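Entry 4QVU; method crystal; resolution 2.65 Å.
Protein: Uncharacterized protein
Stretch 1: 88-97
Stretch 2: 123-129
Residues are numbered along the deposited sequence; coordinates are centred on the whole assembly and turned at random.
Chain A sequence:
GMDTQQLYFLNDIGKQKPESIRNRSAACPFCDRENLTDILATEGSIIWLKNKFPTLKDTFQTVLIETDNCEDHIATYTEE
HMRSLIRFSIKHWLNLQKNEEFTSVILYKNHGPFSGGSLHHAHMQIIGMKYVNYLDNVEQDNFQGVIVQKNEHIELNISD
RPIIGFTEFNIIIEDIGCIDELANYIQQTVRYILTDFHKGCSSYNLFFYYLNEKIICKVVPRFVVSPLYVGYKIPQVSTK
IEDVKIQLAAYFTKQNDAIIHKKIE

Stretch 1 88-97: FSIKHWLNLQ
Stretch 2 (123-129) HMQIIGM

Helix 88-97 packs on strand 123-129 of the same chain, the two running almost parallel: their N-to-C directions differ by 6° and their axes approach to 9.5 Å. The helix begins earlier in the chain and has regular torsions, phi from -57° to -74° and psi from -26° to -55°. The strand is extended, with phi/psi of -144°/162° at His123, -122°/174° at Met124, -138°/140° at Gln125, -122°/117° at Ile126, -121°/115° at Ile127, -87°/127° at Gly128 and -119°/122° at Met129. Register is set by Ser89 CA to Met124 CA at 8.3 Å and Trp93 CA to Ile126 CA at 6.5 Å.

No hydrogen bond crosses between the stretches; the helix backbone bonds along itself. Within the helix, His92 N donates to Phe88 O (3.1 Å), Trp93 N to Ser89 O (3.0 Å), Leu94 N to Ile90 O (2.9 Å), Asn95 N to Lys91 O (3.1 Å) and Leu96 N to His92 O (3.2 Å); Gln97 N to Trp93 O, at 3.4 Å, is weak.

Apolar packing centres on Ile126 (chi1 -64°, m; chi2 166°, t), which has the largest area covered by the opposing stretch. Its CB points toward the helix, and Ile126 CD1 lies among the backbone and CB atoms of one turn: 3.9 Å from Ser89 O, 4.1 Å from Trp93 N, 4.2 Å from His92 CB and 4.5 Å from Trp93 CB. These are van der Waals contacts; the amide and carbonyl touched by the methyl are already hydrogen-bonded to each other. His92 (chi1 -69°, m; chi2 -67°) starts toward the strand but its end leads away, while Trp93 (chi1 160°, t; chi2 56°) starts sideways and also leads its end away. One turn after His92, Leu96 (chi1 -166°, t; chi2 74°, p) points toward the strand and sets CD2 3.9 Å from Ile126 CG2. The same Leu96 CD2 reaches 4.5 Å from Gly128 CA, where an ideal CB would lie only 3.6 Å from that methyl.

The polar-to-selenium contact lies nearer the start of the stretches. Ser89 (chi1 -63°, m) points toward the strand, with OG 3.6 Å from SE of selenomethionine Met124, whose rotamer is m, t, p (-62°, -175°, 79°). Ser89 OG is hydrogen-bonded elsewhere in the structure, and the contact with the soft, polarizable selenium is a van der Waals one.

Strand alternation turns Met124, Ile126 and the virtual CB of Gly128 toward the helix, whereas Ile127 points away. The interface buries 261 Å², both sides summed.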

# COMPACT_ATOMS: atom_id res chain seq x y z
N PHE A 88 -7.93 11.32 -33.65
CA PHE A 88 -6.89 12.33 -33.89
C PHE A 88 -5.79 12.26 -32.81
O PHE A 88 -4.61 12.17 -33.15
CB PHE A 88 -7.53 13.74 -33.90
CG PHE A 88 -6.63 14.90 -34.27
CD1 PHE A 88 -6.50 15.31 -35.59
CD2 PHE A 88 -5.96 15.61 -33.28
CE1 PHE A 88 -5.70 16.40 -35.92
CE2 PHE A 88 -5.16 16.71 -33.62
CZ PHE A 88 -5.03 17.10 -34.93
N SER A 89 -6.19 12.27 -31.51
CA SER A 89 -5.31 12.24 -30.34
C SER A 89 -4.39 11.02 -30.32
O SER A 89 -3.18 11.20 -30.22
CB SER A 89 -6.13 12.26 -29.05
OG SER A 89 -6.87 13.46 -28.96
N ILE A 90 -4.96 9.79 -30.40
CA ILE A 90 -4.23 8.52 -30.41
C ILE A 90 -3.25 8.47 -31.60
O ILE A 90 -2.10 8.10 -31.40
CB ILE A 90 -5.22 7.31 -30.44
CG1 ILE A 90 -6.13 7.23 -29.18
CG2 ILE A 90 -4.53 5.95 -30.73
CD1 ILE A 90 -5.53 6.79 -27.97
N LYS A 91 -3.71 8.84 -32.83
CA LYS A 91 -2.91 8.83 -34.06
C LYS A 91 -1.65 9.70 -33.91
O LYS A 91 -0.56 9.22 -34.21
CB LYS A 91 -3.73 9.32 -35.28
CG LYS A 91 -2.97 9.30 -36.62
CD LYS A 91 -3.78 9.70 -37.87
CE LYS A 91 -3.86 11.18 -38.18
NZ LYS A 91 -4.83 11.90 -37.32
N HIS A 92 -1.79 10.94 -33.42
CA HIS A 92 -0.66 11.85 -33.29
C HIS A 92 0.25 11.46 -32.13
O HIS A 92 1.45 11.67 -32.22
CB HIS A 92 -1.13 13.29 -33.16
CG HIS A 92 -1.74 13.78 -34.45
ND1 HIS A 92 -0.96 13.95 -35.59
CD2 HIS A 92 -3.03 14.04 -34.75
CE1 HIS A 92 -1.80 14.33 -36.54
NE2 HIS A 92 -3.05 14.41 -36.08
N TRP A 93 -0.31 10.83 -31.07
CA TRP A 93 0.45 10.34 -29.93
C TRP A 93 1.36 9.18 -30.35
O TRP A 93 2.56 9.20 -30.05
CB TRP A 93 -0.52 9.89 -28.81
CG TRP A 93 0.02 8.95 -27.77
CD1 TRP A 93 1.11 9.14 -26.97
CD2 TRP A 93 -0.64 7.77 -27.27
NE1 TRP A 93 1.24 8.09 -26.09
CE2 TRP A 93 0.16 7.26 -26.22
CE3 TRP A 93 -1.82 7.08 -27.62
CZ2 TRP A 93 -0.18 6.09 -25.53
CZ3 TRP A 93 -2.15 5.92 -26.93
CH2 TRP A 93 -1.34 5.44 -25.90
N LEU A 94 0.80 8.20 -31.06
CA LEU A 94 1.52 7.00 -31.45
C LEU A 94 2.54 7.30 -32.55
O LEU A 94 3.62 6.73 -32.50
CB LEU A 94 0.55 5.88 -31.88
CG LEU A 94 -0.36 5.32 -30.76
CD1 LEU A 94 -1.25 4.26 -31.27
CD2 LEU A 94 0.44 4.78 -29.58
N ASN A 95 2.23 8.22 -33.48
CA ASN A 95 3.16 8.58 -34.56
C ASN A 95 4.34 9.39 -34.05
O ASN A 95 5.44 9.23 -34.60
CB ASN A 95 2.46 9.35 -35.68
CG ASN A 95 1.57 8.50 -36.54
OD1 ASN A 95 1.90 7.37 -36.92
ND2 ASN A 95 0.44 9.06 -36.93
N LEU A 96 4.15 10.24 -33.02
CA LEU A 96 5.24 11.06 -32.45
C LEU A 96 6.25 10.17 -31.70
O LEU A 96 7.44 10.49 -31.69
CB LEU A 96 4.70 12.17 -31.52
CG LEU A 96 5.69 13.29 -31.12
CD1 LEU A 96 5.94 14.25 -32.28
CD2 LEU A 96 5.18 14.08 -29.93
N GLN A 97 5.79 9.04 -31.12
CA GLN A 97 6.63 8.09 -30.38
C GLN A 97 7.59 7.36 -31.35
O GLN A 97 8.68 6.96 -30.93
CB GLN A 97 5.76 7.09 -29.62
CG GLN A 97 6.48 6.37 -28.49
CD GLN A 97 5.59 6.01 -27.32
OE1 GLN A 97 6.00 6.08 -26.17
NE2 GLN A 97 4.32 5.69 -27.57
N HIS A 123 -9.14 20.95 -23.50
CA HIS A 123 -7.91 20.55 -24.17
C HIS A 123 -7.26 19.30 -23.55
O HIS A 123 -7.55 18.93 -22.41
CB HIS A 123 -6.90 21.72 -24.12
CG HIS A 123 -6.41 22.02 -22.75
ND1 HIS A 123 -7.19 22.73 -21.85
CD2 HIS A 123 -5.26 21.66 -22.14
CE1 HIS A 123 -6.49 22.78 -20.73
NE2 HIS A 123 -5.32 22.15 -20.86
N MSE A 124 -6.36 18.68 -24.34
CA MSE A 124 -5.52 17.53 -23.97
C MSE A 124 -4.06 17.92 -24.16
O MSE A 124 -3.77 19.00 -24.68
CB MSE A 124 -5.85 16.27 -24.77
CG MSE A 124 -7.27 15.76 -24.57
SE MSE A 124 -7.56 14.07 -25.48
CE MSE A 124 -6.72 12.94 -24.21
N GLN A 125 -3.13 17.04 -23.75
CA GLN A 125 -1.71 17.31 -23.90
C GLN A 125 -0.95 16.10 -24.38
O GLN A 125 -1.20 14.98 -23.93
CB GLN A 125 -1.11 17.79 -22.58
CG GLN A 125 -1.51 19.20 -22.17
CD GLN A 125 -0.96 19.56 -20.82
OE1 GLN A 125 -1.72 19.78 -19.88
NE2 GLN A 125 0.36 19.59 -20.69
N ILE A 126 0.01 16.35 -25.28
CA ILE A 126 0.96 15.39 -25.82
C ILE A 126 2.36 15.94 -25.48
O ILE A 126 2.70 17.05 -25.90
CB ILE A 126 0.76 15.07 -27.33
CG1 ILE A 126 -0.60 14.39 -27.58
CG2 ILE A 126 1.90 14.20 -27.84
CD1 ILE A 126 -1.11 14.32 -29.07
N ILE A 127 3.12 15.19 -24.66
CA ILE A 127 4.46 15.56 -24.23
C ILE A 127 5.44 14.48 -24.67
O ILE A 127 5.36 13.34 -24.21
CB ILE A 127 4.54 15.82 -22.69
CG1 ILE A 127 3.46 16.83 -22.23
CG2 ILE A 127 5.96 16.26 -22.28
CD1 ILE A 127 3.25 16.88 -20.78
N GLY A 128 6.35 14.86 -25.56
CA GLY A 128 7.43 14.00 -26.04
C GLY A 128 8.58 14.15 -25.07
O GLY A 128 8.97 15.27 -24.74
N MSE A 129 9.10 13.03 -24.55
CA MSE A 129 10.18 13.08 -23.56
C MSE A 129 11.40 12.35 -24.10
O MSE A 129 11.33 11.17 -24.45
CB MSE A 129 9.72 12.49 -22.23
CG MSE A 129 8.51 13.23 -21.66
SE MSE A 129 7.96 12.61 -19.93
CE MSE A 129 7.65 10.71 -20.37